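Local structure of Thiol:disulfide interchange protein (Klebsiella pneumoniae, 6DXN) at residues Ala81-Val86 with Gln128-Val133. The protein probably acts as a periplasmic thiol-disulfide oxidoreductase of the DsbA type, introducing disulfide bonds into exported proteins. Sequence-based numbering, arbitrary orientation.
Sequences AQYAGV and QSNFMV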
# COMPACT_ATOMS: atom_id res chain seq x y z
N ALA A 81 -8.18 10.31 0.17
CA ALA A 81 -8.77 9.31 1.08
C ALA A 81 -8.16 9.39 2.48
O ALA A 81 -8.88 9.29 3.49
CB ALA A 81 -8.59 7.93 0.50
N GLN A 82 -6.83 9.57 2.54
CA GLN A 82 -6.07 9.61 3.80
C GLN A 82 -6.17 11.00 4.44
O GLN A 82 -6.16 11.12 5.66
CB GLN A 82 -4.61 9.24 3.53
CG GLN A 82 -4.45 7.82 3.01
CD GLN A 82 -3.08 7.56 2.44
OE1 GLN A 82 -2.95 7.04 1.34
NE2 GLN A 82 -2.05 7.94 3.18
N TYR A 83 -6.25 12.04 3.61
CA TYR A 83 -6.40 13.42 4.08
C TYR A 83 -7.78 13.59 4.73
O TYR A 83 -7.91 14.24 5.77
CB TYR A 83 -6.20 14.41 2.93
CG TYR A 83 -6.56 15.83 3.26
CD1 TYR A 83 -5.68 16.67 3.92
CD2 TYR A 83 -7.80 16.35 2.91
CE1 TYR A 83 -6.01 17.98 4.23
CE2 TYR A 83 -8.15 17.66 3.22
CZ TYR A 83 -7.25 18.48 3.88
OH TYR A 83 -7.60 19.76 4.18
N ALA A 84 -8.79 13.01 4.07
CA ALA A 84 -10.16 13.01 4.57
C ALA A 84 -10.30 11.95 5.67
O ALA A 84 -11.30 11.89 6.38
CB ALA A 84 -11.12 12.74 3.44
N GLY A 85 -9.28 11.09 5.77
CA GLY A 85 -9.23 10.04 6.77
C GLY A 85 -10.22 8.91 6.50
O GLY A 85 -10.45 8.10 7.39
N VAL A 86 -10.78 8.85 5.27
CA VAL A 86 -11.74 7.80 4.88
C VAL A 86 -11.01 6.71 4.09
O VAL A 86 -11.65 5.90 3.40
CB VAL A 86 -12.91 8.37 4.05
CG1 VAL A 86 -13.65 9.47 4.80
CG2 VAL A 86 -12.47 8.85 2.68
N GLN A 128 -8.54 17.87 -3.86
CA GLN A 128 -7.58 17.61 -4.94
C GLN A 128 -6.53 18.73 -5.03
O GLN A 128 -5.42 18.50 -5.50
CB GLN A 128 -8.29 17.53 -6.29
CG GLN A 128 -9.03 16.23 -6.54
CD GLN A 128 -9.87 16.33 -7.80
OE1 GLN A 128 -10.83 17.08 -7.85
NE2 GLN A 128 -9.51 15.56 -8.81
N SER A 129 -6.91 19.93 -4.56
CA SER A 129 -6.05 21.11 -4.64
C SER A 129 -5.12 21.23 -3.42
O SER A 129 -4.01 21.73 -3.55
CB SER A 129 -6.90 22.36 -4.77
OG SER A 129 -7.86 22.23 -5.80
N ASN A 130 -5.61 20.76 -2.27
CA ASN A 130 -4.92 20.84 -0.96
C ASN A 130 -3.41 20.56 -1.10
O ASN A 130 -2.96 19.61 -1.76
CB ASN A 130 -5.62 19.93 0.06
CG ASN A 130 -4.97 19.97 1.42
OD1 ASN A 130 -3.99 19.27 1.67
ND2 ASN A 130 -5.56 20.72 2.33
N PHE A 131 -2.63 21.39 -0.42
CA PHE A 131 -1.16 21.30 -0.46
C PHE A 131 -0.67 19.95 0.09
O PHE A 131 0.28 19.40 -0.45
CB PHE A 131 -0.52 22.49 0.25
CG PHE A 131 -0.59 22.49 1.76
CD1 PHE A 131 0.42 21.90 2.51
CD2 PHE A 131 -1.63 23.12 2.43
CE1 PHE A 131 0.37 21.90 3.89
CE2 PHE A 131 -1.68 23.12 3.82
CZ PHE A 131 -0.68 22.50 4.55
N MSE A 132 -1.32 19.42 1.13
CA MSE A 132 -0.89 18.15 1.74
C MSE A 132 -1.21 16.99 0.83
O MSE A 132 -0.47 16.03 0.76
CB MSE A 132 -1.50 17.89 3.12
CG MSE A 132 -0.79 18.72 4.19
SE MSE A 132 -1.93 18.95 5.77
CE MSE A 132 -1.57 17.19 6.59
N VAL A 133 -2.34 17.10 0.12
CA VAL A 133 -2.79 16.05 -0.81
C VAL A 133 -1.77 15.93 -1.95
O VAL A 133 -1.31 14.84 -2.28
CB VAL A 133 -4.22 16.34 -1.32
CG1 VAL A 133 -4.58 15.54 -2.57
CG2 VAL A 133 -5.24 16.11 -0.22
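Tyr83 carries the whole contact from its side, its ring reaching from the last turn of helix 71-83 to the start of helix 131-146. Apolar packing begins at the base of the ring, where CG2 of Val133 lies 3.7 Å from Tyr83 CB and equally near CG, the two side chains crossing at about a right angle. Tyr83 CD1 comes within 4.4 Å of CB of selenomethionine Met132, obliquely to the ring, a looser touch. With CG anti to the backbone N (chi1 170°), the tyrosine extends past Val133 towards Asn130. In the DsbA fold a helical domain is inserted into the thioredoxin core; helix 71-83 lies in that insertion, and the long helix 131-146 leads back towards the core. The contact is partly exposed, and Met127 of helix 121-129 also touches Tyr83. The polar part centres on the Asn130 amide, inclined 46° to the ring. Tyr83 OH is 2.9 Å from Asn130 ND2, but the angle is too poor for a hydrogen bond. Asn130 OD1 instead N-caps helix 131-146: it takes Val133 N at 3.1 Å on an in-plane lone pair and Met132 N at 2.7 Å in a weak, bent bond. Together they help set the amide's rotation, with ND2 beside the phenol end.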